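Local structure of DtpA (Streptomyces lividans TK24, 5MAP) at residues Gln27-Leu32 with Asp133-Ala138; Pro110-Asp115 with Lys339-Asp344; Arg186-Gly191 with Gly296-Arg301; Asp251-Ser256 with Glu263-Asp268. The protein is a haem-containing dye-decolourising (DyP-type) peroxidase, which probably uses hydrogen peroxide to oxidise its substrates and is captured here with dioxygen on the iron. All coordinates share one frame; numbering follows the deposited sequence.

Contact 1: Gln27-Leu32 with Asp133-Ala138; sequences QARGHL and DDALVA
Ala135 and Ala138, on the first turn of helix 135-149, lie against Arg29 and His31 of strand 29-37. This side is close-packed: the Arg29 chain, bent at chi2 and chi3 (-77° and -62°), runs past Ala135 and brings NE to 3.6 Å from Ala135 CB. Next along the strand, His31 NE2 comes 3.8 Å from Ala138 CB, while CD2 of the ring approaches the carbonyl O of Ala138. Phe162 of the second subunit packs on both Arg29 and Ala135. Water 1 fills in beside the alanines: it donates to Ala135 O at 2.7 Å, accepts from Arg29 NH1 at 2.9 Å and hydrogen-bonds to His31 NE2 at 2.8 Å; His31 ND1 is held by Asn160. The other end, equally buried, is looser and joined by one hydrogen bond, from Ala28 N to Asp133 OD1 at 2.9 Å (153° at the hydrogen), nearly along the C-O axis. Asp134 is the helix N-cap: its OD2 takes Val137 N at 2.9 Å, and OD1 accepts from Ser165 N of the second subunit. The helix start thus packs on the sheet of the N-terminal ferredoxin-like domain through small alanines, and the water gives buried polar groups of both segments a common partner.

Contact 2: Pro110-Asp115 with Lys339-Asp344; sequences PDFSSD and KLDRGD
Asp341, near the end of helix 333-343, points its carboxylate into the turn at Ser113 and Ser114, and these three residues bury more surface here than any others. A chi1 of -175° turns CG away from the Asp341 amide and out toward the loop, where each carboxylate oxygen takes two bonds from one serine. OD1 receives Ser114 N at 2.7 Å through its syn lone pair, with 152° at the hydrogen, while Ser114 OG donates to the same OD1 at 2.6 Å from the anti side, slightly out of plane. OD2 receives Ser113 OG at 2.6 Å and the longer bond from Ser113 N at 3.3 Å; the two donors reach it from opposite faces of the carboxylate plane. Ser113 and Ser114 are the central residues of a type I beta turn from Phe112 to Asp115, closed by Asp115 N to Phe112 O, so consecutive amides and hydroxyls face the same acid. The contact joins a loop of the N-terminal DyP-type region to a helix of the C-terminal one. Four donors on one carboxylate would probably stabilise its ionised form and fix its rotation. Ser113 OG also lies over one face of the exposed Arg342 guanidinium, 3.5 Å from NE at an angle too poor for a hydrogen bond. Phe112 CB comes 3.4 Å from Asp341 OD1, while the phenyl ring leads away to pack on Phe333 and Gln337.

Contact 3: Arg186-Gly191 with Gly296-Arg301; sequences RNPKPG and GAAMVR. With HEM (protoporphyrin IX containing Fe), chain E; OXY (oxygen molecule), chain F.
Asn187 CG stands beside its own backbone N (chi1 -83°), which swings the amide across to Arg301; the Arg301 chain, nearly straight to CD, bends at chi3 (-74°) and lays its guanidinium over the pyrrole D side of the haem. Asn187 OD1 accepts from Arg301 N at 2.9 Å, almost linear at the hydrogen although the donor stands above the carbonyl plane, and ND2 returns a weak bond to Arg301 O. The guanidinium has haem C4D over the centre of one face and Asn187 ND2 off-centre over the other. Its NH1 and NH2 both donate to propionate oxygen O2A, at 2.9 and 3.0 Å, and NH1 also gives a weak bond of 3.0 Å to dioxygen O2, the atom bound to the iron at 2.1 Å. Water 2 links Asn187 OD1, Met299 O and Arg301 NE. Arg186 holds the other propionate in its guanidinium plane, NE to O1D at 2.9 Å and NH2 to O2D, while its backbone N donates to O1A of the first propionate. Beside them Pro188 packs on Ala298 and Val300 CG2. An arginine over the haem beside the iron-bound ligand, with Asp183 also in the dioxygen pocket, is the distal site characteristic of DyP-type peroxidases.

Contact 4: Asp251-Ser256 with Glu263-Asp268; sequences DGAPLS and ESTEMD
Residues 251-256 and 263-268 run side by side in the same direction, their end-to-end vectors 8° apart, without helix or strand and with no backbone-to-backbone hydrogen bond between them. CA atoms come closest at Ala253 and Glu263, 4.2 Å apart, and pair again at Pro254 with Met267 and at Ser256 with Asp268. Within the first segment an Asx turn bends the chain: Asp251 OD1 accepts from Ala253 N at 3.2 Å, while OD2 forms a salt bridge to Arg248. At Gly252 a CB would be jammed against the carbonyl O of Asp251 and would also point at Glu263. Pro254 buries the most surface of the contact. Its CG and CD lie against residues 263-268, CG 3.0 Å from Thr265 O and CD beside Thr265 OG1, with CB packed 4.1 Å from Met267 CG. The Thr265 hydroxyl itself bonds to Thr262 O. Beyond the proline, Ser256 OG, set between its own backbone N and carbonyl carbon (chi1 62°), accepts a nearly straight bond from Asp268 N, 2.8 Å and 171°. The same OG meets water 3 at 2.7 Å, and that water donates to Glu266 O, so one hydroxyl reaches Asp268 N directly and Glu266 O through the water. At the opposite end Glu263 lays CB and CG along Asp251 O, its CB 3.7 Å away, and its carboxylate OE2 reaches Thr174 and Thr185. Met267 also packs on Arg247 and Arg290. Both segments belong to one long loop between helices 238-245 and 285-288 of the C-terminal DyP domain, which doubles back between them and brings the Met267 side chain to about 6 Å from the haem.

Contact 3 is the one that meets the haem and its dioxygen directly, and contacts 2 and 4 flank the same pocket. Contact 4 is the nearest to contact 3, about 6 Å between nearest atoms with centres 17 Å apart, and the side chain of Met267 lies about 6 Å from the haem. Contact 2 stands about 8 Å from contact 3 at nearest atoms; its Leu340 touches the haem, and its Phe112 side chain is about 7 Å from it. Contact 1 belongs to the N-terminal DyP-type region and the subunit interface, its centre 24 Å from that of contact 3, yet Gln27 bonds to Arg302, next to haem-binding Arg301.

Contact 1: Gln27-Leu32 with Asp133-Ala138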
loop_
_atom_site.group_PDB
_atom_site.type_symbol
_atom_site.label_atom_id
_atom_site.label_comp_id
_atom_site.label_asym_id
_atom_site.label_seq_id
_atom_site.Cartn_x
_atom_site.Cartn_y
_atom_site.Cartn_z
ATOM N N GLN B 27 1.412 3.960 11.950
ATOM C CA GLN B 27 0.908 4.588 10.730
ATOM C C GLN B 27 0.433 3.559 9.679
ATOM O O GLN B 27 1.006 2.425 9.524
ATOM C CB GLN B 27 1.995 5.422 10.116
ATOM C CG GLN B 27 2.425 6.585 10.969
ATOM C CD GLN B 27 3.876 6.954 10.759
ATOM O OE1 GLN B 27 4.711 6.037 10.671
ATOM N NE2 GLN B 27 4.201 8.218 10.794
ATOM N N ALA B 28 -0.538 3.999 8.880
ATOM C CA ALA B 28 -1.162 3.121 7.887
ATOM C C ALA B 28 -0.257 2.750 6.730
ATOM O O ALA B 28 -0.533 1.780 6.035
ATOM C CB ALA B 28 -2.348 3.751 7.257
ATOM N N ARG B 29 0.706 3.608 6.391
ATOM C CA ARG B 29 1.531 3.417 5.176
ATOM C C ARG B 29 2.961 3.698 5.553
ATOM O O ARG B 29 3.237 4.665 6.259
ATOM C CB ARG B 29 1.145 4.413 4.075
ATOM C CG ARG B 29 -0.226 4.168 3.501
ATOM C CD ARG B 29 -0.244 3.022 2.564
ATOM N NE ARG B 29 0.627 3.251 1.415
ATOM C CZ ARG B 29 0.826 2.352 0.451
ATOM N NH1 ARG B 29 1.674 2.618 -0.533
ATOM N NH2 ARG B 29 0.181 1.182 0.500
ATOM N N GLY B 30 3.870 2.829 5.087
ATOM C CA GLY B 30 5.260 3.030 5.296
ATOM C C GLY B 30 6.090 2.700 4.065
ATOM O O GLY B 30 5.684 1.893 3.206
ATOM N N HIS B 31 7.219 3.362 3.980
ATOM C CA HIS B 31 8.191 3.088 2.905
ATOM C C HIS B 31 9.539 3.094 3.593
ATOM O O HIS B 31 9.870 4.063 4.289
ATOM C CB HIS B 31 8.198 4.158 1.821
ATOM C CG HIS B 31 6.906 4.376 1.113
ATOM N ND1 HIS B 31 6.336 3.466 0.235
ATOM C CD2 HIS B 31 6.049 5.433 1.162
ATOM C CE1 HIS B 31 5.230 3.976 -0.263
ATOM N NE2 HIS B 31 5.003 5.140 0.328
ATOM N N LEU B 32 10.297 1.986 3.463
ATOM C CA LEU B 32 11.649 1.945 4.026
ATOM C C LEU B 32 12.582 2.008 2.850
ATOM O O LEU B 32 12.304 1.338 1.859
ATOM C CB LEU B 32 11.909 0.693 4.837
ATOM C CG LEU B 32 10.859 0.350 5.855
ATOM C CD1 LEU B 32 11.236 -0.930 6.594
ATOM C CD2 LEU B 32 10.635 1.513 6.792
ATOM N N ASP B 133 -0.453 8.328 7.457
ATOM C CA ASP B 133 -1.760 7.683 7.364
ATOM C C ASP B 133 -2.469 7.892 6.032
ATOM O O ASP B 133 -3.574 7.320 5.810
ATOM C CB ASP B 133 -2.616 8.197 8.525
ATOM C CG ASP B 133 -2.129 7.632 9.862
ATOM O OD1 ASP B 133 -1.705 6.446 9.900
ATOM O OD2 ASP B 133 -2.216 8.334 10.939
ATOM N N ASP B 134 -1.828 8.612 5.126
ATOM C CA ASP B 134 -2.293 8.840 3.763
ATOM C C ASP B 134 -1.206 8.421 2.788
ATOM O O ASP B 134 -0.044 8.755 2.940
ATOM C CB ASP B 134 -2.605 10.336 3.511
ATOM C CG ASP B 134 -3.168 10.575 2.112
ATOM O OD1 ASP B 134 -4.351 10.206 1.902
ATOM O OD2 ASP B 134 -2.416 10.963 1.194
ATOM N N ALA B 135 -1.618 7.629 1.806
ATOM C CA ALA B 135 -0.668 7.027 0.885
ATOM C C ALA B 135 -0.029 8.072 -0.040
ATOM O O ALA B 135 1.052 7.847 -0.512
ATOM C CB ALA B 135 -1.365 5.965 0.069
ATOM N N LEU B 136 -0.765 9.119 -0.412
ATOM C CA LEU B 136 -0.193 10.144 -1.313
ATOM C C LEU B 136 0.785 10.941 -0.531
ATOM O O LEU B 136 1.879 11.285 -1.024
ATOM C CB LEU B 136 -1.264 11.039 -1.897
ATOM C CG LEU B 136 -2.302 10.366 -2.777
ATOM C CD1 LEU B 136 -3.131 11.358 -3.544
ATOM C CD2 LEU B 136 -1.655 9.452 -3.741
ATOM N N VAL B 137 0.438 11.249 0.714
ATOM C CA VAL B 137 1.406 11.956 1.599
ATOM C C VAL B 137 2.693 11.171 1.741
ATOM O O VAL B 137 3.831 11.694 1.608
ATOM C CB VAL B 137 0.773 12.280 2.965
ATOM C CG1 VAL B 137 1.774 12.862 3.948
ATOM C CG2 VAL B 137 -0.356 13.322 2.824
ATOM N N ALA B 138 2.542 9.908 2.035
ATOM C CA ALA B 138 3.709 9.012 2.166
ATOM C C ALA B 138 4.539 8.869 0.866
ATOM O O ALA B 138 5.761 8.983 0.925
ATOM C CB ALA B 138 3.275 7.664 2.601
HETATM O O HOH W 1 2.255 5.424 -0.026
#

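Contact 2: Pro110-Asp115 with Lys339-Asp344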
loop_
_atom_site.group_PDB
_atom_site.type_symbol
_atom_site.label_atom_id
_atom_site.label_comp_id
_atom_site.label_asym_id
_atom_site.label_seq_id
_atom_site.Cartn_x
_atom_site.Cartn_y
_atom_site.Cartn_z
ATOM N N PRO B 110 24.761 -11.137 13.985
ATOM C CA PRO B 110 25.188 -12.514 13.779
ATOM C C PRO B 110 24.608 -13.093 12.521
ATOM O O PRO B 110 23.548 -12.639 12.041
ATOM C CB PRO B 110 24.589 -13.270 14.951
ATOM C CG PRO B 110 24.457 -12.208 16.037
ATOM C CD PRO B 110 24.035 -10.996 15.275
ATOM N N ASP B 111 25.349 -14.059 11.988
ATOM C CA ASP B 111 24.873 -14.939 10.945
ATOM C C ASP B 111 24.022 -16.084 11.550
ATOM O O ASP B 111 24.515 -17.144 11.889
ATOM C CB ASP B 111 26.105 -15.462 10.151
ATOM C CG ASP B 111 25.778 -16.547 9.138
ATOM O OD1 ASP B 111 24.641 -16.608 8.586
ATOM O OD2 ASP B 111 26.694 -17.389 8.833
ATOM N N PHE B 112 22.734 -15.834 11.683
ATOM C CA PHE B 112 21.830 -16.785 12.311
ATOM C C PHE B 112 21.572 -17.958 11.400
ATOM O O PHE B 112 21.506 -17.776 10.180
ATOM C CB PHE B 112 20.466 -16.110 12.671
ATOM C CG PHE B 112 20.581 -14.875 13.586
ATOM C CD1 PHE B 112 20.827 -15.009 14.947
ATOM C CD2 PHE B 112 20.450 -13.571 13.069
ATOM C CE1 PHE B 112 20.918 -13.887 15.782
ATOM C CE2 PHE B 112 20.584 -12.444 13.912
ATOM C CZ PHE B 112 20.790 -12.614 15.259
ATOM N N SER B 113 21.407 -19.158 11.975
ATOM C CA SER B 113 21.309 -20.346 11.152
ATOM C C SER B 113 20.095 -20.202 10.285
ATOM O O SER B 113 20.104 -20.715 9.202
ATOM C CB SER B 113 21.239 -21.656 11.954
ATOM O OG SER B 113 20.097 -21.726 12.757
ATOM N N SER B 114 19.043 -19.515 10.790
ATOM C CA SER B 114 17.790 -19.348 10.027
ATOM C C SER B 114 17.765 -18.240 8.993
ATOM O O SER B 114 16.742 -18.063 8.319
ATOM C CB SER B 114 16.573 -19.233 10.994
ATOM O OG SER B 114 16.575 -18.040 11.787
ATOM N N ASP B 115 18.859 -17.459 8.871
ATOM C CA ASP B 115 18.907 -16.431 7.849
ATOM C C ASP B 115 18.688 -16.939 6.413
ATOM O O ASP B 115 19.204 -17.978 6.024
ATOM C CB ASP B 115 20.224 -15.670 7.932
ATOM C CG ASP B 115 20.290 -14.714 9.088
ATOM O OD1 ASP B 115 19.268 -14.535 9.774
ATOM O OD2 ASP B 115 21.382 -14.091 9.277
ATOM N N LYS B 339 18.024 -16.724 20.512
ATOM C CA LYS B 339 17.126 -17.729 21.071
ATOM C C LYS B 339 16.059 -18.189 20.108
ATOM O O LYS B 339 15.705 -19.396 20.025
ATOM C CB LYS B 339 16.424 -17.206 22.294
ATOM C CG LYS B 339 15.918 -18.368 23.154
ATOM C CD LYS B 339 14.940 -17.991 24.260
ATOM C CE LYS B 339 15.564 -16.965 25.160
ATOM N NZ LYS B 339 14.789 -16.723 26.390
ATOM N N LEU B 340 15.544 -17.225 19.347
ATOM C CA LEU B 340 14.448 -17.501 18.466
ATOM C C LEU B 340 14.831 -18.391 17.318
ATOM O O LEU B 340 14.072 -19.261 16.980
ATOM C CB LEU B 340 13.825 -16.206 17.938
ATOM C CG LEU B 340 13.162 -15.238 18.903
ATOM C CD1 LEU B 340 12.318 -14.300 18.076
ATOM C CD2 LEU B 340 12.260 -15.875 19.966
ATOM N N ASP B 341 16.027 -18.162 16.782
ATOM C CA ASP B 341 16.562 -18.829 15.567
ATOM C C ASP B 341 16.099 -20.281 15.400
ATOM O O ASP B 341 15.389 -20.639 14.431
ATOM C CB ASP B 341 18.108 -18.660 15.651
ATOM C CG ASP B 341 18.808 -19.166 14.477
ATOM O OD1 ASP B 341 18.461 -18.766 13.358
ATOM O OD2 ASP B 341 19.755 -19.950 14.686
ATOM N N ARG B 342 16.425 -21.104 16.399
ATOM C CA ARG B 342 15.899 -22.476 16.491
ATOM C C ARG B 342 14.933 -22.744 17.610
ATOM O O ARG B 342 14.135 -23.706 17.521
ATOM C CB ARG B 342 17.078 -23.438 16.657
ATOM C CG ARG B 342 17.889 -23.699 15.398
ATOM C CD ARG B 342 19.082 -24.560 15.783
ATOM N NE ARG B 342 20.049 -24.594 14.703
ATOM C CZ ARG B 342 19.963 -25.330 13.596
ATOM N NH1 ARG B 342 18.945 -26.164 13.390
ATOM N NH2 ARG B 342 20.930 -25.242 12.674
ATOM N N GLY B 343 14.934 -21.915 18.631
ATOM C CA GLY B 343 14.195 -22.142 19.825
ATOM C C GLY B 343 12.743 -21.735 19.795
ATOM O O GLY B 343 11.947 -22.110 20.708
ATOM N N ASP B 344 12.358 -20.945 18.790
ATOM C CA ASP B 344 10.985 -20.413 18.735
ATOM C C ASP B 344 10.040 -21.297 17.881
ATOM O O ASP B 344 10.363 -21.687 16.767
ATOM C CB ASP B 344 11.067 -19.011 18.146
ATOM C CG ASP B 344 9.746 -18.230 18.188
ATOM O OD1 ASP B 344 8.675 -18.756 18.602
ATOM O OD2 ASP B 344 9.828 -17.035 17.737
#

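Contact 3: Arg186-Gly191 with Gly296-Arg301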
loop_
_atom_site.group_PDB
_atom_site.type_symbol
_atom_site.label_atom_id
_atom_site.label_comp_id
_atom_site.label_asym_id
_atom_site.label_seq_id
_atom_site.Cartn_x
_atom_site.Cartn_y
_atom_site.Cartn_z
ATOM N N ARG B 186 2.834 -5.931 24.214
ATOM C CA ARG B 186 3.868 -5.804 25.265
ATOM C C ARG B 186 5.097 -4.942 24.957
ATOM O O ARG B 186 6.149 -5.051 25.607
ATOM C CB ARG B 186 4.320 -7.165 25.728
ATOM C CG ARG B 186 3.225 -7.902 26.509
ATOM C CD ARG B 186 3.483 -7.958 28.018
ATOM N NE ARG B 186 4.822 -8.508 28.245
ATOM C CZ ARG B 186 5.556 -8.386 29.344
ATOM N NH1 ARG B 186 5.067 -7.792 30.430
ATOM N NH2 ARG B 186 6.754 -8.910 29.351
ATOM N N ASN B 187 4.957 -4.004 24.071
ATOM C CA ASN B 187 6.074 -3.058 23.913
ATOM C C ASN B 187 6.376 -2.264 25.178
ATOM O O ASN B 187 5.442 -1.836 25.846
ATOM C CB ASN B 187 5.790 -2.136 22.786
ATOM C CG ASN B 187 6.149 -2.761 21.473
ATOM O OD1 ASN B 187 7.179 -3.414 21.391
ATOM N ND2 ASN B 187 5.313 -2.594 20.447
ATOM N N PRO B 188 7.661 -2.007 25.456
ATOM C CA PRO B 188 8.016 -0.916 26.332
ATOM C C PRO B 188 7.356 0.366 25.857
ATOM O O PRO B 188 7.183 0.604 24.656
ATOM C CB PRO B 188 9.525 -0.835 26.199
ATOM C CG PRO B 188 9.955 -2.178 25.739
ATOM C CD PRO B 188 8.873 -2.570 24.816
ATOM N N LYS B 189 6.929 1.169 26.835
ATOM C CA LYS B 189 6.233 2.421 26.595
ATOM C C LYS B 189 6.874 3.650 27.292
ATOM O O LYS B 189 7.410 3.546 28.430
ATOM C CB LYS B 189 4.810 2.320 27.161
ATOM C CG LYS B 189 3.895 1.287 26.528
ATOM C CD LYS B 189 2.512 1.412 27.145
ATOM C CE LYS B 189 2.399 0.654 28.465
ATOM N NZ LYS B 189 1.859 -0.710 28.176
ATOM N N PRO B 190 6.787 4.808 26.653
ATOM C CA PRO B 190 7.299 6.026 27.313
ATOM C C PRO B 190 6.518 6.180 28.626
ATOM O O PRO B 190 5.335 5.892 28.685
ATOM C CB PRO B 190 6.963 7.124 26.292
ATOM C CG PRO B 190 6.981 6.408 24.991
ATOM C CD PRO B 190 6.264 5.152 25.309
ATOM N N GLY B 191 7.228 6.561 29.657
ATOM C CA GLY B 191 6.638 6.755 30.985
ATOM C C GLY B 191 7.084 5.638 31.907
ATOM O O GLY B 191 7.040 5.765 33.112
ATOM N N GLY B 296 16.599 -9.133 30.715
ATOM C CA GLY B 296 16.170 -7.711 30.591
ATOM C C GLY B 296 16.274 -7.182 29.175
ATOM O O GLY B 296 15.884 -6.047 28.935
ATOM N N ALA B 297 16.703 -8.013 28.236
ATOM C CA ALA B 297 16.772 -7.603 26.825
ATOM C C ALA B 297 15.443 -7.125 26.330
ATOM O O ALA B 297 14.447 -7.784 26.539
ATOM C CB ALA B 297 17.312 -8.723 25.946
ATOM N N ALA B 298 15.406 -5.984 25.690
ATOM C CA ALA B 298 14.148 -5.329 25.334
ATOM C C ALA B 298 14.226 -4.457 24.109
ATOM O O ALA B 298 15.294 -4.094 23.682
ATOM C CB ALA B 298 13.606 -4.511 26.454
ATOM N N MET B 299 13.069 -4.251 23.487
ATOM C CA MET B 299 13.011 -3.477 22.259
ATOM C C MET B 299 11.602 -2.938 22.104
ATOM O O MET B 299 10.648 -3.557 22.554
ATOM C CB MET B 299 13.426 -4.309 21.038
ATOM C CG MET B 299 12.461 -5.400 20.711
ATOM S SD MET B 299 13.176 -6.777 19.874
ATOM C CE MET B 299 13.911 -7.620 21.205
ATOM N N VAL B 300 11.476 -1.819 21.408
ATOM C CA VAL B 300 10.215 -1.339 20.882
ATOM C C VAL B 300 10.030 -1.828 19.459
ATOM O O VAL B 300 10.845 -1.556 18.590
ATOM C CB VAL B 300 10.142 0.182 20.949
ATOM C CG1 VAL B 300 9.078 0.791 19.986
ATOM C CG2 VAL B 300 9.916 0.604 22.383
ATOM N N ARG B 301 8.978 -2.593 19.221
ATOM C CA ARG B 301 8.662 -3.066 17.940
ATOM C C ARG B 301 7.602 -2.187 17.320
ATOM O O ARG B 301 6.525 -1.897 17.931
ATOM C CB ARG B 301 8.168 -4.479 18.056
ATOM C CG ARG B 301 9.142 -5.477 18.623
ATOM C CD ARG B 301 8.430 -6.769 18.929
ATOM N NE ARG B 301 7.618 -6.582 20.135
ATOM C CZ ARG B 301 6.314 -6.836 20.273
ATOM N NH1 ARG B 301 5.600 -7.351 19.279
ATOM N NH2 ARG B 301 5.701 -6.586 21.428
HETATM C CHA HEM E . 5.640 -10.262 20.844
HETATM C CHB HEM E . 4.400 -11.843 16.376
HETATM C CHC HEM E . 9.131 -11.559 14.990
HETATM C CHD HEM E . 10.221 -9.996 19.448
HETATM C C1A HEM E . 4.960 -10.740 19.752
HETATM C C2A HEM E . 3.569 -11.049 19.751
HETATM C C3A HEM E . 3.212 -11.497 18.525
HETATM C C4A HEM E . 4.384 -11.461 17.707
HETATM C CMA HEM E . 1.830 -11.944 18.041
HETATM C CAA HEM E . 2.676 -10.950 20.964
HETATM C CBA HEM E . 1.875 -9.666 21.229
HETATM C CGA HEM E . 2.827 -8.557 21.587
HETATM O O1A HEM E . 3.283 -8.401 22.717
HETATM O O2A HEM E . 3.129 -7.822 20.674
HETATM C C1B HEM E . 5.629 -11.899 15.601
HETATM C C2B HEM E . 5.673 -12.229 14.225
HETATM C C3B HEM E . 6.964 -12.149 13.821
HETATM C C4B HEM E . 7.753 -11.746 14.983
HETATM C CMB HEM E . 4.536 -12.647 13.362
HETATM C CAB HEM E . 7.598 -12.347 12.502
HETATM C CBB HEM E . 6.997 -12.148 11.338
HETATM C C1C HEM E . 9.848 -11.152 16.111
HETATM C C2C HEM E . 11.269 -11.007 16.151
HETATM C C3C HEM E . 11.614 -10.504 17.410
HETATM C C4C HEM E . 10.353 -10.433 18.151
HETATM C CMC HEM E . 12.187 -11.264 14.968
HETATM C CAC HEM E . 12.926 -10.195 18.029
HETATM C CBC HEM E . 14.097 -10.736 17.644
HETATM C C1D HEM E . 8.997 -9.939 20.149
HETATM C C2D HEM E . 8.963 -9.374 21.487
HETATM C C3D HEM E . 7.706 -9.475 21.915
HETATM C C4D HEM E . 6.992 -10.082 20.789
HETATM C CMD HEM E . 10.082 -8.846 22.296
HETATM C CAD HEM E . 7.201 -9.058 23.260
HETATM C CBD HEM E . 7.524 -10.096 24.338
HETATM C CGD HEM E . 6.844 -9.724 25.677
HETATM O O1D HEM E . 5.658 -10.125 25.965
HETATM O O2D HEM E . 7.499 -8.955 26.441
HETATM N NA HEM E . 5.459 -11.025 18.489
HETATM N NB HEM E . 6.912 -11.577 16.002
HETATM N NC HEM E . 9.320 -10.897 17.341
HETATM N ND HEM E . 7.796 -10.389 19.717
HETATM FE FE HEM E . 7.381 -10.988 17.934
HETATM O O1 OXY F . 6.336 -8.401 16.256
HETATM O O2 OXY F . 6.989 -9.048 17.169
HETATM O O HOH W 2 8.790 -5.348 22.675
#

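Contact 4: Asp251-Ser256 with Glu263-Asp268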
loop_
_atom_site.group_PDB
_atom_site.type_symbol
_atom_site.label_atom_id
_atom_site.label_comp_id
_atom_site.label_asym_id
_atom_site.label_seq_id
_atom_site.Cartn_x
_atom_site.Cartn_y
_atom_site.Cartn_z
ATOM N N ASP B 251 -8.532 -12.012 21.071
ATOM C CA ASP B 251 -8.233 -10.732 21.789
ATOM C C ASP B 251 -6.811 -10.534 22.196
ATOM O O ASP B 251 -6.524 -9.487 22.760
ATOM C CB ASP B 251 -9.068 -10.586 23.072
ATOM C CG ASP B 251 -9.032 -11.843 23.951
ATOM O OD1 ASP B 251 -8.171 -12.761 23.768
ATOM O OD2 ASP B 251 -9.895 -11.934 24.850
ATOM N N GLY B 252 -5.926 -11.518 21.988
ATOM C CA GLY B 252 -4.513 -11.307 22.396
ATOM C C GLY B 252 -4.175 -11.600 23.863
ATOM O O GLY B 252 -3.081 -11.279 24.369
ATOM N N ALA B 253 -5.143 -12.153 24.580
ATOM C CA ALA B 253 -4.942 -12.511 25.991
ATOM C C ALA B 253 -4.032 -13.704 26.056
ATOM O O ALA B 253 -3.960 -14.503 25.127
ATOM C CB ALA B 253 -6.275 -12.842 26.638
ATOM N N PRO B 254 -3.286 -13.814 27.147
ATOM C CA PRO B 254 -2.425 -14.974 27.318
ATOM C C PRO B 254 -3.269 -16.222 27.345
ATOM O O PRO B 254 -4.388 -16.139 27.780
ATOM C CB PRO B 254 -1.781 -14.751 28.678
ATOM C CG PRO B 254 -2.098 -13.400 29.107
ATOM C CD PRO B 254 -3.021 -12.762 28.148
ATOM N N LEU B 255 -2.743 -17.351 26.844
ATOM C CA LEU B 255 -3.462 -18.652 26.899
ATOM C C LEU B 255 -3.706 -19.061 28.347
ATOM O O LEU B 255 -4.685 -19.708 28.628
ATOM C CB LEU B 255 -2.676 -19.763 26.177
ATOM C CG LEU B 255 -2.693 -19.778 24.645
ATOM C CD1 LEU B 255 -1.923 -20.963 24.090
ATOM C CD2 LEU B 255 -4.108 -19.793 24.110
ATOM N N SER B 256 -2.843 -18.610 29.253
ATOM C CA SER B 256 -3.024 -18.850 30.676
ATOM C C SER B 256 -4.269 -18.161 31.265
ATOM O O SER B 256 -4.626 -18.443 32.399
ATOM C CB SER B 256 -1.753 -18.409 31.424
ATOM O OG SER B 256 -1.527 -17.032 31.254
ATOM N N GLU B 263 -6.629 -8.638 26.694
ATOM C CA GLU B 263 -5.301 -8.284 26.203
ATOM C C GLU B 263 -4.277 -8.000 27.272
ATOM O O GLU B 263 -3.122 -8.369 27.107
ATOM C CB GLU B 263 -5.380 -7.075 25.250
ATOM C CG GLU B 263 -4.184 -7.030 24.295
ATOM C CD GLU B 263 -4.210 -5.835 23.341
ATOM O OE1 GLU B 263 -5.342 -5.386 22.966
ATOM O OE2 GLU B 263 -3.120 -5.312 22.995
ATOM N N SER B 264 -4.671 -7.344 28.359
ATOM C CA SER B 264 -3.714 -6.784 29.291
ATOM C C SER B 264 -3.422 -7.715 30.458
ATOM O O SER B 264 -2.556 -7.424 31.259
ATOM C CB SER B 264 -4.236 -5.455 29.819
ATOM O OG SER B 264 -5.489 -5.655 30.472
ATOM N N THR B 265 -4.137 -8.829 30.561
ATOM C CA THR B 265 -3.969 -9.695 31.720
ATOM C C THR B 265 -2.617 -10.342 31.635
ATOM O O THR B 265 -2.183 -10.787 30.556
ATOM C CB THR B 265 -5.084 -10.725 31.835
ATOM O OG1 THR B 265 -5.165 -11.466 30.642
ATOM C CG2 THR B 265 -6.391 -10.010 32.038
ATOM N N GLU B 266 -1.931 -10.347 32.764
ATOM C CA GLU B 266 -0.572 -10.796 32.825
ATOM C C GLU B 266 -0.457 -12.291 32.507
ATOM O O GLU B 266 -1.335 -13.080 32.844
ATOM C CB GLU B 266 0.024 -10.424 34.188
ATOM C CG GLU B 266 0.047 -8.897 34.388
ATOM C CD GLU B 266 1.182 -8.385 35.273
ATOM O OE1 GLU B 266 2.156 -9.139 35.543
ATOM O OE2 GLU B 266 1.099 -7.205 35.706
ATOM N N MET B 267 0.581 -12.651 31.770
ATOM C CA MET B 267 0.845 -14.041 31.391
ATOM C C MET B 267 1.202 -14.845 32.652
ATOM O O MET B 267 1.979 -14.360 33.497
ATOM C CB MET B 267 1.995 -14.091 30.388
ATOM C CG MET B 267 2.106 -15.409 29.658
ATOM S SD MET B 267 3.287 -15.470 28.290
ATOM C CE MET B 267 2.222 -14.962 26.963
ATOM N N ASP B 268 0.647 -16.041 32.794
ATOM C CA ASP B 268 1.109 -16.953 33.839
ATOM C C ASP B 268 1.988 -18.041 33.245
ATOM O O ASP B 268 1.512 -19.045 32.667
ATOM C CB ASP B 268 -0.061 -17.559 34.616
ATOM C CG ASP B 268 0.406 -18.462 35.773
ATOM O OD1 ASP B 268 1.632 -18.681 35.937
ATOM O OD2 ASP B 268 -0.472 -18.967 36.528
HETATM O O HOH W 3 -3.065 -15.092 32.346
#